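Diguanylate cyclase/phosphodiesterase-domain containing protein (Thermotoga maritima MSB8, PDB 6KHU) is a putative diguanylate cyclase, with a GGDEF-family domain of the kind that, where active, joins two GTP molecules into the second messenger cyclic di-GMP. Local coordinates at residues 14-19 against 117-122; 22-27 against 110-115; 32-37 against 124-129. All blocks are in the same frame, centred on the assembly; numbering follows the deposited sequence.

Contact 1: 14-19 against 117-122; sequences RLLSYQ and MDLEKA. With ZN (zinc ion), chain B.
Ser-17, which packs against Leu-119 across the contact, also grips its own helix: the carbonyl oxygen Arg-14 O accepts both Ser-17 OG at 2.8 Å and Tyr-18 N at 3.0 Å. Chi1 of 71° swings the hydroxyl back toward the preceding turn, where it shares the carbonyl with the helix's own amide; a serine can thus stand on this partly exposed face. What it offers Leu-119 is carbon, Ser-17 CA lying 4.0 Å from Leu-119 CD2. One residue earlier, Leu-16 reaches over and its CD2 comes within 3.9 Å of Leu-119 CD1, while both methyls of Leu-119 close on Leu-16 CG. The two leucines cross obliquely, and both also rest on Tyr-30 and Ile-32 of strand 30-37; helices 9-26 and 119-130 thus lie side by side on one face of the GGDEF-type alpha/beta fold. At the start of helix 119-130 the chemistry turns polar. Asp-118 is its N-cap: Asp-118 OD1 takes Lys-121 N at 2.9 Å from above the carboxylate plane, and Asp-118 OD2 binds a zinc ion at 1.9 Å, which also carries a water. Aspartate's short chain holds OD1 near this first-turn amide, while OD2 is turned to the zinc. The chemistry implies a division of labour: methyl packing joins the helices, while the helix amide and the metal would both be expected to stabilise a charged carboxylate.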
loop_
_atom_site.group_PDB
_atom_site.type_symbol
_atom_site.label_atom_id
_atom_site.label_comp_id
_atom_site.label_asym_id
_atom_site.label_seq_id
_atom_site.Cartn_x
_atom_site.Cartn_y
_atom_site.Cartn_z
ATOM N N ARG A 14 -5.962 10.185 -6.020
ATOM C CA ARG A 14 -6.179 11.584 -5.668
ATOM C C ARG A 14 -5.714 11.873 -4.246
ATOM O O ARG A 14 -5.002 12.851 -4.005
ATOM C CB ARG A 14 -7.655 11.954 -5.831
ATOM C CG ARG A 14 -7.898 13.457 -5.758
ATOM C CD ARG A 14 -9.345 13.824 -6.095
ATOM N NE ARG A 14 -10.245 13.551 -4.976
ATOM C CZ ARG A 14 -11.155 12.583 -4.978
ATOM N NH1 ARG A 14 -11.283 11.802 -6.051
ATOM N NH2 ARG A 14 -11.935 12.404 -3.914
ATOM N N LEU A 15 -6.106 11.022 -3.287
ATOM C CA LEU A 15 -5.663 11.202 -1.908
ATOM C C LEU A 15 -4.148 11.104 -1.795
ATOM O O LEU A 15 -3.527 11.823 -0.996
ATOM C CB LEU A 15 -6.333 10.169 -0.992
ATOM C CG LEU A 15 -7.872 10.278 -0.892
ATOM C CD1 LEU A 15 -8.466 9.138 -0.070
ATOM C CD2 LEU A 15 -8.311 11.634 -0.305
ATOM N N LEU A 16 -3.539 10.202 -2.573
ATOM C CA LEU A 16 -2.088 10.066 -2.573
ATOM C C LEU A 16 -1.412 11.324 -3.112
ATOM O O LEU A 16 -0.390 11.759 -2.571
ATOM C CB LEU A 16 -1.666 8.840 -3.386
ATOM C CG LEU A 16 -0.160 8.630 -3.596
ATOM C CD1 LEU A 16 0.601 8.527 -2.269
ATOM C CD2 LEU A 16 0.070 7.381 -4.432
ATOM N N SER A 17 -1.954 11.915 -4.182
ATOM C CA SER A 17 -1.338 13.130 -4.714
ATOM C C SER A 17 -1.472 14.298 -3.744
ATOM O O SER A 17 -0.573 15.142 -3.665
ATOM C CB SER A 17 -1.940 13.481 -6.072
ATOM O OG SER A 17 -3.265 13.940 -5.897
ATOM N N TYR A 18 -2.573 14.363 -2.987
ATOM C CA TYR A 18 -2.684 15.377 -1.943
ATOM C C TYR A 18 -1.629 15.165 -0.867
ATOM O O TYR A 18 -0.965 16.112 -0.431
ATOM C CB TYR A 18 -4.077 15.350 -1.310
ATOM C CG TYR A 18 -5.194 15.783 -2.226
ATOM C CD1 TYR A 18 -4.931 16.521 -3.371
ATOM C CD2 TYR A 18 -6.516 15.444 -1.946
ATOM C CE1 TYR A 18 -5.951 16.908 -4.218
ATOM C CE2 TYR A 18 -7.551 15.835 -2.785
ATOM C CZ TYR A 18 -7.257 16.572 -3.920
ATOM O OH TYR A 18 -8.264 16.975 -4.764
ATOM N N GLN A 19 -1.489 13.925 -0.397
ATOM C CA GLN A 19 -0.492 13.638 0.627
ATOM C C GLN A 19 0.912 13.925 0.121
ATOM O O GLN A 19 1.763 14.414 0.881
ATOM C CB GLN A 19 -0.621 12.184 1.090
ATOM C CG GLN A 19 0.506 11.707 1.977
ATOM C CD GLN A 19 0.712 12.560 3.220
ATOM O OE1 GLN A 19 -0.213 13.202 3.723
ATOM N NE2 GLN A 19 1.934 12.543 3.744
HETATM N N MSE A 117 11.126 11.280 -5.503
HETATM C CA MSE A 117 10.422 12.530 -5.282
HETATM C C MSE A 117 9.439 12.809 -6.403
HETATM O O MSE A 117 8.602 13.712 -6.315
HETATM C CB MSE A 117 11.422 13.654 -5.133
HETATM C CG MSE A 117 11.994 13.656 -3.731
HETATM SE SE MSE A 117 13.430 14.918 -3.582
HETATM C CE MSE A 117 12.320 16.493 -3.168
ATOM N N ASP A 118 9.531 11.992 -7.448
ATOM C CA ASP A 118 8.618 12.036 -8.583
ATOM C C ASP A 118 7.569 10.937 -8.379
ATOM O O ASP A 118 7.879 9.746 -8.509
ATOM C CB ASP A 118 9.417 11.854 -9.876
ATOM C CG ASP A 118 8.553 11.850 -11.140
ATOM O OD1 ASP A 118 7.456 11.275 -11.131
ATOM O OD2 ASP A 118 9.014 12.383 -12.180
ATOM N N LEU A 119 6.324 11.340 -8.092
ATOM C CA LEU A 119 5.303 10.371 -7.698
ATOM C C LEU A 119 4.911 9.452 -8.854
ATOM O O LEU A 119 4.729 8.244 -8.652
ATOM C CB LEU A 119 4.069 11.081 -7.136
ATOM C CG LEU A 119 2.918 10.154 -6.694
ATOM C CD1 LEU A 119 3.331 9.157 -5.604
ATOM C CD2 LEU A 119 1.706 10.975 -6.255
ATOM N N GLU A 120 4.763 9.987 -10.065
ATOM C CA GLU A 120 4.414 9.088 -11.157
ATOM C C GLU A 120 5.510 8.053 -11.383
ATOM O O GLU A 120 5.207 6.903 -11.710
ATOM C CB GLU A 120 4.127 9.859 -12.445
ATOM C CG GLU A 120 3.737 8.915 -13.586
ATOM C CD GLU A 120 2.577 7.970 -13.187
ATOM O OE1 GLU A 120 1.492 8.473 -12.792
ATOM O OE2 GLU A 120 2.758 6.719 -13.221
ATOM N N LYS A 121 6.779 8.413 -11.153
ATOM C CA LYS A 121 7.857 7.436 -11.312
ATOM C C LYS A 121 7.774 6.345 -10.247
ATOM O O LYS A 121 7.904 5.154 -10.560
ATOM C CB LYS A 121 9.229 8.123 -11.264
ATOM C CG LYS A 121 10.408 7.149 -11.426
ATOM C CD LYS A 121 10.364 6.474 -12.796
ATOM C CE LYS A 121 11.739 5.962 -13.214
ATOM N NZ LYS A 121 12.152 4.797 -12.406
ATOM N N ALA A 122 7.586 6.732 -8.976
ATOM C CA ALA A 122 7.370 5.742 -7.922
ATOM C C ALA A 122 6.238 4.785 -8.280
ATOM O O ALA A 122 6.361 3.570 -8.092
ATOM C CB ALA A 122 7.069 6.434 -6.591
HETATM ZN ZN ZN B . 8.009 12.117 -13.826
HETATM O O HOH W 1 8.493 10.012 -14.521
#

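Contact 2: 22-27 against 110-115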
loop_
_atom_site.group_PDB
_atom_site.type_symbol
_atom_site.label_atom_id
_atom_site.label_comp_id
_atom_site.label_asym_id
_atom_site.label_seq_id
_atom_site.Cartn_x
_atom_site.Cartn_y
_atom_site.Cartn_z
ATOM N N ARG A 22 1.454 17.597 0.518
ATOM C CA ARG A 22 1.600 17.945 1.930
ATOM C C ARG A 22 2.947 17.491 2.483
ATOM O O ARG A 22 3.551 18.187 3.307
ATOM C CB ARG A 22 0.456 17.324 2.746
ATOM C CG ARG A 22 -0.891 18.040 2.644
ATOM C CD ARG A 22 -1.852 17.512 3.722
ATOM N NE ARG A 22 -2.017 16.073 3.564
ATOM C CZ ARG A 22 -3.022 15.499 2.909
ATOM N NH1 ARG A 22 -4.007 16.230 2.398
ATOM N NH2 ARG A 22 -3.061 14.185 2.797
ATOM N N ALA A 23 3.412 16.309 2.068
ATOM C CA ALA A 23 4.710 15.807 2.510
ATOM C C ALA A 23 5.835 16.730 2.049
ATOM O O ALA A 23 6.739 17.070 2.824
ATOM C CB ALA A 23 4.923 14.388 1.973
ATOM N N PHE A 24 5.792 17.140 0.782
ATOM C CA PHE A 24 6.735 18.128 0.270
ATOM C C PHE A 24 6.710 19.391 1.121
ATOM O O PHE A 24 7.747 19.841 1.623
ATOM C CB PHE A 24 6.392 18.446 -1.189
ATOM C CG PHE A 24 7.345 19.403 -1.854
ATOM C CD1 PHE A 24 8.587 18.976 -2.295
ATOM C CD2 PHE A 24 6.986 20.727 -2.064
ATOM C CE1 PHE A 24 9.460 19.856 -2.936
ATOM C CE2 PHE A 24 7.855 21.608 -2.697
ATOM C CZ PHE A 24 9.092 21.162 -3.132
ATOM N N GLU A 25 5.514 19.940 1.339
ATOM C CA GLU A 25 5.379 21.211 2.040
ATOM C C GLU A 25 5.847 21.123 3.485
ATOM O O GLU A 25 6.440 22.073 4.008
ATOM C CB GLU A 25 3.929 21.672 1.985
ATOM C CG GLU A 25 3.487 22.145 0.608
ATOM C CD GLU A 25 1.983 22.197 0.480
ATOM O OE1 GLU A 25 1.292 21.612 1.346
ATOM O OE2 GLU A 25 1.491 22.801 -0.493
ATOM N N GLU A 26 5.580 20.009 4.157
ATOM C CA GLU A 26 5.856 19.916 5.583
ATOM C C GLU A 26 7.161 19.196 5.893
ATOM O O GLU A 26 7.448 18.970 7.072
ATOM C CB GLU A 26 4.702 19.216 6.324
ATOM C CG GLU A 26 3.293 19.799 6.104
ATOM C CD GLU A 26 3.218 21.320 6.281
ATOM O OE1 GLU A 26 3.851 21.861 7.211
ATOM O OE2 GLU A 26 2.529 21.977 5.481
ATOM N N ASN A 27 7.942 18.821 4.877
ATOM C CA ASN A 27 9.200 18.088 5.058
ATOM C C ASN A 27 9.000 16.811 5.872
ATOM O O ASN A 27 9.756 16.499 6.794
ATOM C CB ASN A 27 10.267 18.977 5.705
ATOM C CG ASN A 27 10.720 20.105 4.791
ATOM O OD1 ASN A 27 9.912 20.726 4.108
ATOM N ND2 ASN A 27 12.016 20.380 4.788
ATOM N N LYS A 110 7.963 2.051 -1.771
ATOM C CA LYS A 110 8.794 3.198 -2.122
ATOM C C LYS A 110 8.576 4.266 -1.061
ATOM O O LYS A 110 7.429 4.605 -0.761
ATOM C CB LYS A 110 8.434 3.750 -3.500
ATOM C CG LYS A 110 8.800 2.854 -4.662
ATOM C CD LYS A 110 10.260 2.992 -5.015
ATOM C CE LYS A 110 10.655 2.034 -6.137
ATOM N NZ LYS A 110 12.054 2.296 -6.581
ATOM N N SER A 111 9.659 4.776 -0.476
ATOM C CA SER A 111 9.565 5.796 0.565
ATOM C C SER A 111 9.912 7.164 -0.007
ATOM O O SER A 111 10.895 7.309 -0.743
ATOM C CB SER A 111 10.493 5.477 1.741
ATOM O OG SER A 111 10.137 4.244 2.339
ATOM N N TYR A 112 9.105 8.155 0.324
ATOM C CA TYR A 112 9.403 9.527 -0.031
ATOM C C TYR A 112 10.055 10.208 1.160
ATOM O O TYR A 112 9.586 10.044 2.285
ATOM C CB TYR A 112 8.122 10.282 -0.410
ATOM C CG TYR A 112 8.318 11.779 -0.610
ATOM C CD1 TYR A 112 8.713 12.277 -1.839
ATOM C CD2 TYR A 112 8.105 12.692 0.434
ATOM C CE1 TYR A 112 8.906 13.635 -2.048
ATOM C CE2 TYR A 112 8.288 14.076 0.231
ATOM C CZ TYR A 112 8.697 14.530 -1.020
ATOM O OH TYR A 112 8.896 15.871 -1.265
ATOM N N PRO A 113 11.121 10.998 0.988
ATOM C CA PRO A 113 11.789 11.372 -0.267
ATOM C C PRO A 113 13.015 10.536 -0.657
ATOM O O PRO A 113 13.605 10.811 -1.712
ATOM C CB PRO A 113 12.233 12.810 0.014
ATOM C CG PRO A 113 12.593 12.768 1.498
ATOM C CD PRO A 113 11.616 11.797 2.131
ATOM N N GLU A 114 13.398 9.539 0.150
ATOM C CA GLU A 114 14.700 8.904 -0.065
ATOM C C GLU A 114 14.695 7.999 -1.290
ATOM O O GLU A 114 15.693 7.920 -2.014
ATOM C CB GLU A 114 15.122 8.124 1.179
ATOM C CG GLU A 114 15.754 9.000 2.257
ATOM C CD GLU A 114 16.999 8.378 2.890
ATOM O OE1 GLU A 114 16.851 7.430 3.699
ATOM O OE2 GLU A 114 18.123 8.849 2.586
ATOM N N ASP A 115 13.588 7.298 -1.539
ATOM C CA ASP A 115 13.515 6.457 -2.725
ATOM C C ASP A 115 13.101 7.247 -3.963
ATOM O O ASP A 115 13.443 6.847 -5.076
ATOM C CB ASP A 115 12.523 5.301 -2.512
ATOM C CG ASP A 115 12.995 4.290 -1.476
ATOM O OD1 ASP A 115 14.225 4.154 -1.266
ATOM O OD2 ASP A 115 12.124 3.623 -0.877
#
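Ala-23 and Tyr-112 bring the two backbones nearest, their CA atoms 8.2 Å apart, where the last turns of helix 9-26 pass the end of strand 105-112. The helix finishes in a Schellman motif, with Asn-27 at positive phi (55°), a conformation that asparagine tolerates better than most residues. Strand 105-112 gives way to a loop at a cis peptide between Tyr-112 and Pro-113. That bond folds the proline back on the tyrosine, and Pro-113 CB stands over the centre of the Tyr-112 ring, 3.8 Å above its plane. The ring itself bridges to the helix. Tyr-112 CE2 lies 3.8 Å from Ala-23 CB, a methyl small enough to let the aromatic group come close to the helix backbone. In this ferredoxin-like arrangement, as in GGDEF domains generally, 105-112 is an edge strand beside 30-37, and Tyr-112 reaches from it to a helix packed on the sheet. Its far end meets Phe-24: Tyr-112 OH sits at the edge of the phenylalanine ring, in its plane, 3.3 Å from Phe-24 CD1. There the oxygen faces the C-H rim, which is slightly positive, rather than the pi cloud. Phe-24 CG is anti to the backbone N (chi1 -177°), which carries the ring edge to that oxygen. His-20 meets the tyrosine edge-to-face, one turn earlier on the helix. Beyond the proline the loop is tied to the strand, since Ser-111 N donates to Asp-115 OD2 (2.8 Å, 165°), and Asp-115 OD1 is paired with Lys-83.

Contact 3: 32-37 against 124-129; sequences IFFVKT and LDLEKA
Leu-126 leads the helix onto strand 32-37, laying its CB over the centre of the Phe-34 ring. The CH-pi contact is nearly perpendicular to the face: Leu-126 CB is 3.7 Å from the Phe-34 centroid and 9° off the ring normal. The leucine then branches past the ring, and with CG anti to the carbonyl carbon (chi1 -80°) its methyl Leu-126 CD1 arrives 3.5 Å from Ile-32 CG2. A branched aliphatic chain suits this position, because one residue can cover a flat ring and still fill the groove beside a beta-branched neighbour. Were Phe-34 replaced by alanine, Leu-126 CB would probably face a gap where the ring had been, and Glu-127 CG is likely to lose its apolar neighbour. Next comes Glu-127, which starts off away from the strand. Even so, Glu-127 CG passes 4.1 Å from Phe-34 CE2, using the apolar part of an extended side chain. Its carboxylate is held by two partners: Tyr-69 OH is hydrogen-bonded to OE2, and Lys-128 NZ makes a salt bridge to Glu-127 OE1 at 3.0 Å through the anti lone pair. Lys-128 is exposed, so a lysine suits this place, its charge meeting the glutamate on the surface side. The axes of segments 32-37 and 124-129 come to 8.7 Å and run roughly the same way (crossing angle -31°), a spacing filled by Leu-126 and Phe-34. Around Phe-34 stand Tyr-69, Ala-75, Ile-123 and Val-130, while Leu-126 also covers Ala-108 and Lys-110, so that helix 119-130 packs over strands 30-37 and 105-112.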
loop_
_atom_site.group_PDB
_atom_site.type_symbol
_atom_site.label_atom_id
_atom_site.label_comp_id
_atom_site.label_asym_id
_atom_site.label_seq_id
_atom_site.Cartn_x
_atom_site.Cartn_y
_atom_site.Cartn_z
ATOM N N ILE A 32 4.734 4.299 0.316
ATOM C CA ILE A 32 3.711 3.638 -0.485
ATOM C C ILE A 32 4.044 2.154 -0.557
ATOM O O ILE A 32 5.184 1.784 -0.863
ATOM C CB ILE A 32 3.634 4.229 -1.906
ATOM C CG1 ILE A 32 3.368 5.738 -1.855
ATOM C CG2 ILE A 32 2.561 3.522 -2.721
ATOM C CD1 ILE A 32 3.513 6.428 -3.199
ATOM N N PHE A 33 3.056 1.305 -0.293
ATOM C CA PHE A 33 3.207 -0.137 -0.423
ATOM C C PHE A 33 2.250 -0.629 -1.498
ATOM O O PHE A 33 1.094 -0.189 -1.551
ATOM C CB PHE A 33 2.910 -0.891 0.909
ATOM C CG PHE A 33 3.805 -0.511 2.065
ATOM C CD1 PHE A 33 3.576 0.647 2.786
ATOM C CD2 PHE A 33 4.840 -1.342 2.459
ATOM C CE1 PHE A 33 4.374 0.991 3.852
ATOM C CE2 PHE A 33 5.653 -0.995 3.527
ATOM C CZ PHE A 33 5.420 0.180 4.220
ATOM N N PHE A 34 2.731 -1.545 -2.349
ATOM C CA PHE A 34 1.894 -2.290 -3.290
ATOM C C PHE A 34 1.905 -3.771 -2.927
ATOM O O PHE A 34 2.971 -4.341 -2.660
ATOM C CB PHE A 34 2.406 -2.148 -4.734
ATOM C CG PHE A 34 1.852 -0.971 -5.483
ATOM C CD1 PHE A 34 1.641 0.245 -4.847
ATOM C CD2 PHE A 34 1.566 -1.081 -6.848
ATOM C CE1 PHE A 34 1.138 1.344 -5.554
ATOM C CE2 PHE A 34 1.072 0.002 -7.565
ATOM C CZ PHE A 34 0.855 1.223 -6.918
ATOM N N VAL A 35 0.728 -4.404 -2.947
ATOM C CA VAL A 35 0.606 -5.851 -2.771
ATOM C C VAL A 35 -0.236 -6.403 -3.919
ATOM O O VAL A 35 -1.398 -6.017 -4.083
ATOM C CB VAL A 35 -0.020 -6.224 -1.413
ATOM C CG1 VAL A 35 -0.195 -7.741 -1.304
ATOM C CG2 VAL A 35 0.841 -5.709 -0.265
ATOM N N LYS A 36 0.346 -7.289 -4.721
ATOM C CA LYS A 36 -0.379 -7.960 -5.791
ATOM C C LYS A 36 -0.595 -9.419 -5.410
ATOM O O LYS A 36 0.364 -10.120 -5.072
ATOM C CB LYS A 36 0.374 -7.872 -7.123
ATOM C CG LYS A 36 -0.326 -8.637 -8.250
ATOM C CD LYS A 36 0.205 -8.255 -9.628
ATOM C CE LYS A 36 -0.409 -9.158 -10.692
ATOM N NZ LYS A 36 0.049 -8.832 -12.071
ATOM N N THR A 37 -1.850 -9.864 -5.452
ATOM C CA THR A 37 -2.181 -11.258 -5.190
ATOM C C THR A 37 -2.086 -12.055 -6.477
ATOM O O THR A 37 -2.554 -11.613 -7.535
ATOM C CB THR A 37 -3.589 -11.410 -4.616
ATOM O OG1 THR A 37 -4.541 -10.814 -5.509
ATOM C CG2 THR A 37 -3.680 -10.743 -3.278
ATOM N N LEU A 124 4.866 3.963 -11.312
ATOM C CA LEU A 124 5.304 3.064 -12.380
ATOM C C LEU A 124 6.251 1.996 -11.858
ATOM O O LEU A 124 6.113 0.816 -12.191
ATOM C CB LEU A 124 5.997 3.850 -13.496
ATOM C CG LEU A 124 5.214 4.317 -14.721
ATOM C CD1 LEU A 124 3.741 3.968 -14.655
ATOM C CD2 LEU A 124 5.411 5.802 -14.967
ATOM N N ASP A 125 7.219 2.396 -11.037
ATOM C CA ASP A 125 8.180 1.440 -10.498
ATOM C C ASP A 125 7.495 0.402 -9.614
ATOM O O ASP A 125 7.864 -0.777 -9.630
ATOM C CB ASP A 125 9.253 2.172 -9.699
ATOM C CG ASP A 125 10.264 2.886 -10.583
ATOM O OD1 ASP A 125 10.243 2.665 -11.810
ATOM O OD2 ASP A 125 11.084 3.672 -10.043
ATOM N N LEU A 126 6.515 0.825 -8.813
ATOM C CA LEU A 126 5.841 -0.123 -7.927
ATOM C C LEU A 126 5.056 -1.150 -8.727
ATOM O O LEU A 126 5.095 -2.346 -8.412
ATOM C CB LEU A 126 4.926 0.620 -6.953
ATOM C CG LEU A 126 5.645 1.232 -5.754
ATOM C CD1 LEU A 126 4.856 2.410 -5.187
ATOM C CD2 LEU A 126 5.935 0.173 -4.676
ATOM N N GLU A 127 4.338 -0.697 -9.763
ATOM C CA GLU A 127 3.661 -1.596 -10.699
ATOM C C GLU A 127 4.603 -2.676 -11.230
ATOM O O GLU A 127 4.294 -3.875 -11.174
ATOM C CB GLU A 127 3.090 -0.792 -11.874
ATOM C CG GLU A 127 1.829 -0.030 -11.554
ATOM C CD GLU A 127 1.295 0.764 -12.738
ATOM O OE1 GLU A 127 1.918 0.733 -13.826
ATOM O OE2 GLU A 127 0.253 1.428 -12.574
ATOM N N LYS A 128 5.749 -2.262 -11.777
ATOM C CA LYS A 128 6.706 -3.228 -12.318
ATOM C C LYS A 128 7.176 -4.195 -11.249
ATOM O O LYS A 128 7.344 -5.393 -11.521
ATOM C CB LYS A 128 7.927 -2.531 -12.936
ATOM C CG LYS A 128 7.684 -1.378 -13.906
ATOM C CD LYS A 128 6.437 -1.546 -14.765
ATOM C CE LYS A 128 5.699 -0.207 -14.888
ATOM N NZ LYS A 128 4.286 -0.335 -15.338
ATOM N N ALA A 129 7.400 -3.697 -10.023
ATOM C CA ALA A 129 8.025 -4.529 -8.996
ATOM C C ALA A 129 7.123 -5.678 -8.528
ATOM O O ALA A 129 7.630 -6.709 -8.064
ATOM C CB ALA A 129 8.431 -3.663 -7.810
#

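Contact 3 is nearest the centre of the chain and is built almost wholly of buried aliphatic and aromatic carbon. Contacts 1 and 2 lie farther out on the same side of the centre; contact 2 is mostly buried, though Phe-24 is exposed, and contact 1 is partly buried. Helix 9-26 serves contacts 1 and 2, helix 119-130 contacts 1 and 3, and Ile-32 joins contacts 1 and 3, its CD1 packing on both Leu-16 and Leu-119. Strands 30-37 and 105-112 run side by side, linking contact 3 to contact 2. Polar chemistry gathers toward the periphery: zinc and helix cap in contact 1, a loop-closing aspartate in contact 2, a surface salt bridge in contact 3.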